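Local coordinates for SnoaL-like domain-containing protein (PDB 4LMI) that is of uncharacterised function but belongs to the SnoaL-like family and is a putative ketosteroid isomerase, at the interface of chains A and B. Numbering follows the deposited sequence. Chains: chain A/B, Uncharacterized protein.

Contact 1: the interface of chains A and B. Residues chain A 118, 122, 126-129; chain B 44-46.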
loop_
_atom_site.group_PDB
_atom_site.type_symbol
_atom_site.label_atom_id
_atom_site.label_comp_id
_atom_site.label_asym_id
_atom_site.label_seq_id
_atom_site.Cartn_x
_atom_site.Cartn_y
_atom_site.Cartn_z
ATOM N N PRO A 118 -2.975 -14.527 12.719
ATOM C CA PRO A 118 -4.360 -14.350 12.277
ATOM C C PRO A 118 -5.372 -14.743 13.356
ATOM O O PRO A 118 -5.115 -15.677 14.118
ATOM C CB PRO A 118 -4.472 -15.304 11.086
ATOM C CG PRO A 118 -3.463 -16.363 11.363
ATOM C CD PRO A 118 -2.316 -15.649 12.023
ATOM N N ARG A 122 -11.328 -18.801 10.404
ATOM C CA ARG A 122 -11.230 -18.964 8.953
ATOM C C ARG A 122 -10.221 -20.029 8.529
ATOM O O ARG A 122 -9.834 -20.098 7.357
ATOM C CB ARG A 122 -10.929 -17.624 8.278
ATOM C CG ARG A 122 -9.556 -17.052 8.595
ATOM C CD ARG A 122 -9.627 -15.548 8.537
ATOM N NE ARG A 122 -8.325 -14.899 8.630
ATOM C CZ ARG A 122 -8.168 -13.642 9.027
ATOM N NH1 ARG A 122 -9.232 -12.929 9.381
ATOM N NH2 ARG A 122 -6.958 -13.102 9.081
ATOM N N VAL A 126 -8.620 -20.798 4.739
ATOM C CA VAL A 126 -7.285 -20.282 4.434
ATOM C C VAL A 126 -6.230 -21.377 4.377
ATOM O O VAL A 126 -6.363 -22.431 5.004
ATOM C CB VAL A 126 -6.827 -19.175 5.419
ATOM C CG1 VAL A 126 -7.824 -18.029 5.447
ATOM C CG2 VAL A 126 -6.596 -19.733 6.817
ATOM N N GLU A 127 -5.195 -21.116 3.591
ATOM C CA GLU A 127 -3.978 -21.898 3.634
ATOM C C GLU A 127 -2.923 -21.040 4.320
ATOM O O GLU A 127 -2.814 -19.840 4.036
ATOM C CB GLU A 127 -3.541 -22.283 2.219
ATOM C CG GLU A 127 -2.143 -22.883 2.146
ATOM C CD GLU A 127 -2.099 -24.192 1.388
ATOM O OE1 GLU A 127 -3.121 -24.568 0.775
ATOM O OE2 GLU A 127 -1.039 -24.853 1.411
ATOM N N ARG A 128 -2.168 -21.646 5.236
ATOM C CA ARG A 128 -1.056 -20.955 5.879
ATOM C C ARG A 128 0.184 -21.116 5.015
ATOM O O ARG A 128 0.761 -22.193 4.935
ATOM C CB ARG A 128 -0.817 -21.484 7.299
ATOM C CG ARG A 128 -1.947 -21.196 8.280
ATOM C CD ARG A 128 -2.364 -19.727 8.281
ATOM N NE ARG A 128 -1.288 -18.831 8.704
ATOM C CZ ARG A 128 -1.004 -18.543 9.971
ATOM N NH1 ARG A 128 -1.709 -19.084 10.960
ATOM N NH2 ARG A 128 -0.007 -17.715 10.256
ATOM N N VAL A 129 0.571 -20.035 4.351
ATOM C CA VAL A 129 1.647 -20.066 3.357
ATOM C C VAL A 129 2.212 -18.643 3.204
ATOM O O VAL A 129 1.447 -17.680 3.245
ATOM C CB VAL A 129 1.122 -20.640 2.011
ATOM C CG1 VAL A 129 0.018 -19.769 1.422
ATOM C CG2 VAL A 129 2.248 -20.842 1.012
ATOM N N THR B 44 -0.015 -12.167 7.734
ATOM C CA THR B 44 -0.426 -13.345 8.492
ATOM C C THR B 44 -0.043 -14.653 7.808
ATOM O O THR B 44 -0.390 -15.729 8.298
ATOM C CB THR B 44 -1.956 -13.380 8.678
ATOM O OG1 THR B 44 -2.590 -13.384 7.393
ATOM C CG2 THR B 44 -2.440 -12.188 9.475
ATOM N N SER B 45 0.660 -14.558 6.680
ATOM C CA SER B 45 0.915 -15.713 5.815
ATOM C C SER B 45 -0.352 -16.544 5.598
ATOM O O SER B 45 -0.389 -17.745 5.879
ATOM C CB SER B 45 2.067 -16.571 6.351
ATOM O OG SER B 45 3.272 -15.833 6.325
ATOM N N GLU B 46 -1.395 -15.880 5.107
ATOM C CA GLU B 46 -2.627 -16.552 4.716
ATOM C C GLU B 46 -2.891 -16.356 3.239
ATOM O O GLU B 46 -2.608 -15.290 2.683
ATOM C CB GLU B 46 -3.816 -16.009 5.498
ATOM C CG GLU B 46 -3.901 -16.495 6.929
ATOM C CD GLU B 46 -4.993 -15.787 7.694
ATOM O OE1 GLU B 46 -5.893 -16.477 8.208
ATOM O OE2 GLU B 46 -4.958 -14.540 7.773
HETATM O O HOH W 1 0.253 -15.511 1.799
#
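The C-terminal stretch of chain A, from the loop at A:Pro118 through the short strand 127-128, lies against the end of the 3-10 helix 42-44 and the start of strand 46-49 of chain B. A:Arg128 and B:Glu46 form an antiparallel beta bridge, which pairs the short strand 127-128 of chain A with the start of strand 46-49 of chain B. B:Glu46 points its extended side chain between A:Pro118, A:Val126 and A:Arg122. There A:Arg122 takes the carboxylate side-on: its NE gives a nearly straight bond (171° at H) to OE1 of B:Glu46 at 2.9 Å. NH2 of A:Arg122 reaches OE2 of B:Glu46 at 2.8 Å along its syn lone pair. The two planes lie 30° apart, nearly coplanar, which suits a paired grip, and arginine suits the place because NE and NH2 serve both oxygens together. From its anti side, OE2 of B:Glu46 also accepts the hydroxyl OG1 of B:Thr44 at 2.7 Å, which, with the arginine's two bonds, helps to fix the rotation of the carboxylate. The ring of A:Pro118 packs its CB against CD of B:Glu46 at 3.5 Å. An alanine in place of B:Glu46 would probably leave the A:Arg122 guanidinium without its charged mate and B:Thr44 OG1 without this acceptor.

A:Arg128, bent at chi2 and chi3, folds back to read backbone carbonyls. Its NE meets O of B:Ser45 at 3.2 Å, on the face of that carbonyl opposite to the one approached by the backbone N of A:Val129. NH2 of A:Arg128 bonds O of B:Thr44 at 2.8 Å, but the bond is bent and the oxygen lies well out of the guanidinium plane. A water joins A:Val129 O to B:Glu46 O. The site lies where the C-terminal segment of chain A has crossed over and runs along the fold of chain B.

Contact 2: the interface of chains A and B. Residues chain A 73-75, 78-80, 97; chain B 11, 72-74, 80.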
loop_
_atom_site.group_PDB
_atom_site.type_symbol
_atom_site.label_atom_id
_atom_site.label_comp_id
_atom_site.label_asym_id
_atom_site.label_seq_id
_atom_site.Cartn_x
_atom_site.Cartn_y
_atom_site.Cartn_z
ATOM N N LEU A 73 3.414 1.108 -9.171
ATOM C CA LEU A 73 2.308 1.620 -9.975
ATOM C C LEU A 73 2.437 3.123 -10.118
ATOM O O LEU A 73 2.678 3.816 -9.134
ATOM C CB LEU A 73 0.956 1.298 -9.330
ATOM C CG LEU A 73 0.453 -0.143 -9.298
ATOM C CD1 LEU A 73 1.172 -0.967 -8.238
ATOM C CD2 LEU A 73 -1.039 -0.124 -9.017
ATOM N N ALA A 74 2.279 3.611 -11.350
ATOM C CA ALA A 74 2.259 5.043 -11.646
ATOM C C ALA A 74 0.912 5.393 -12.267
ATOM O O ALA A 74 0.397 4.649 -13.103
ATOM C CB ALA A 74 3.398 5.413 -12.593
ATOM N N ASP A 75 0.348 6.523 -11.858
ATOM C CA ASP A 75 -0.990 6.929 -12.290
ATOM C C ASP A 75 -1.042 8.453 -12.269
ATOM O O ASP A 75 -1.244 9.053 -11.217
ATOM C CB ASP A 75 -2.036 6.326 -11.339
ATOM C CG ASP A 75 -3.477 6.635 -11.741
ATOM O OD1 ASP A 75 -3.723 7.281 -12.785
ATOM O OD2 ASP A 75 -4.384 6.213 -10.993
ATOM N N SER A 78 0.754 10.397 -9.396
ATOM C CA SER A 78 0.787 9.571 -8.179
ATOM C C SER A 78 1.471 8.232 -8.412
ATOM O O SER A 78 1.383 7.663 -9.503
ATOM C CB SER A 78 -0.630 9.306 -7.651
ATOM O OG SER A 78 -1.366 10.499 -7.465
ATOM N N ALA A 79 2.141 7.724 -7.379
ATOM C CA ALA A 79 2.710 6.376 -7.430
ATOM C C ALA A 79 2.438 5.587 -6.149
ATOM O O ALA A 79 2.292 6.162 -5.063
ATOM C CB ALA A 79 4.209 6.426 -7.728
ATOM N N ALA A 80 2.336 4.267 -6.292
ATOM C CA ALA A 80 2.242 3.370 -5.146
ATOM C C ALA A 80 3.301 2.307 -5.341
ATOM O O ALA A 80 3.359 1.661 -6.398
ATOM C CB ALA A 80 0.857 2.749 -5.045
ATOM N N PHE A 97 3.152 5.636 -0.843
ATOM C CA PHE A 97 2.462 6.448 -1.833
ATOM C C PHE A 97 3.241 7.733 -2.074
ATOM O O PHE A 97 3.617 8.432 -1.126
ATOM C CB PHE A 97 1.031 6.772 -1.390
ATOM C CG PHE A 97 0.121 5.576 -1.335
ATOM C CD1 PHE A 97 -0.600 5.178 -2.462
ATOM C CD2 PHE A 97 -0.031 4.851 -0.152
ATOM C CE1 PHE A 97 -1.452 4.079 -2.407
ATOM C CE2 PHE A 97 -0.881 3.751 -0.094
ATOM C CZ PHE A 97 -1.592 3.364 -1.223
ATOM N N ARG B 11 -9.335 0.895 -13.272
ATOM C CA ARG B 11 -9.834 1.919 -12.350
ATOM C C ARG B 11 -11.310 1.693 -12.000
ATOM O O ARG B 11 -11.680 1.681 -10.823
ATOM C CB ARG B 11 -9.633 3.331 -12.911
ATOM C CG ARG B 11 -9.802 4.427 -11.861
ATOM C CD ARG B 11 -9.749 5.835 -12.448
ATOM N NE ARG B 11 -8.603 6.019 -13.340
ATOM C CZ ARG B 11 -7.355 6.241 -12.935
ATOM N NH1 ARG B 11 -7.078 6.328 -11.638
ATOM N NH2 ARG B 11 -6.378 6.379 -13.829
ATOM N N LEU B 72 -6.958 5.787 -4.804
ATOM C CA LEU B 72 -7.157 4.729 -5.786
ATOM C C LEU B 72 -6.281 4.988 -7.007
ATOM O O LEU B 72 -6.536 5.910 -7.786
ATOM C CB LEU B 72 -8.639 4.604 -6.173
ATOM C CG LEU B 72 -9.104 3.300 -6.845
ATOM C CD1 LEU B 72 -10.613 3.143 -6.737
ATOM C CD2 LEU B 72 -8.669 3.202 -8.306
ATOM N N LEU B 73 -5.238 4.176 -7.163
ATOM C CA LEU B 73 -4.356 4.273 -8.322
ATOM C C LEU B 73 -4.579 3.091 -9.249
ATOM O O LEU B 73 -4.732 1.961 -8.786
ATOM C CB LEU B 73 -2.887 4.326 -7.890
ATOM C CG LEU B 73 -2.365 5.611 -7.238
ATOM C CD1 LEU B 73 -2.894 5.795 -5.819
ATOM C CD2 LEU B 73 -0.843 5.581 -7.232
ATOM N N ALA B 74 -4.611 3.363 -10.552
ATOM C CA ALA B 74 -4.711 2.322 -11.579
ATOM C C ALA B 74 -3.572 2.490 -12.578
ATOM O O ALA B 74 -3.237 3.611 -12.965
ATOM C CB ALA B 74 -6.056 2.401 -12.294
ATOM N N ALA B 80 -3.789 -0.001 -6.834
ATOM C CA ALA B 80 -3.438 0.085 -5.416
ATOM C C ALA B 80 -4.451 1.008 -4.770
ATOM O O ALA B 80 -4.680 2.126 -5.245
ATOM C CB ALA B 80 -2.031 0.620 -5.229
HETATM O O HOH W 2 -1.603 4.727 -14.836
HETATM O O HOH W 3 -4.930 8.329 -8.753
#
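A:Asp75 and B:Arg11 reach toward each other tip to tip, the carboxylate from the end of strand 66-75 of chain A and the guanidinium from helix 6-22 of chain B. The grip is end-on: NH1 of B:Arg11 meets OD2 of A:Asp75 at 2.8 Å on its syn lone pair, and NH2 of B:Arg11 meets OD1 of A:Asp75 at 3.0 Å in a fairly straight bond (167° at H). Both oxygens stay close to the guanidinium plane, although the two flat groups are turned 35° against each other. CG of A:Asp75 stands anti to its backbone N (chi1 -177°), which carries the short acid across to the partner. OD2 of A:Asp75 has a second donor, the backbone N of B:Ala74, which comes in from above the carboxylate plane at 2.9 Å. A carboxylate suits the place because its oxygens can accept from the guanidinium and from a main-chain N-H; the short arm keeps it close to the strand end. The methyl of B:Ala74 lies over the centre of the B:Arg11 guanidinium, where a small side chain lets the flat group settle close to the strand.

Beside this polar cluster, B:Leu73 pushes its branched end into chain A. CD2 of B:Leu73 lies along the backbone of strand 78-87, coming to 3.6 Å from CA of A:Ala79, while CD1 of B:Leu73 turns to the rim of the A:Phe97 ring and is 4.1 Å from its CE1. Leucine fits because its two methyls can address the strand and the ring separately. Near the two-fold, A:Ala80 and B:Ala80 meet methyl to methyl, CB to CB at 3.6 Å, and their small size allows the strands this approach. One water bridges the carbonyls of A:Ala74 and B:Ala74. By combining an apolar centre with a charged pair beside it, the site joins the two sheets and probably helps to hold the chains in register as a dimer.

Contact 1 and contact 2 lie about 27 Å apart, measured between the centres of their C-alpha atoms, and share no residue and no strand or helix. Contact 2 brings sheet against sheet close to the two-fold axis, whereas contact 1 lies toward the periphery, where a C-terminal tail has crossed to the other subunit. Because the interface is symmetric, each has a twin with the chains exchanged, and the tails cross reciprocally. Central packing together with swapped tails suggests a dimer more firmly joined than by either alone, though the structure by itself does not show the state in solution.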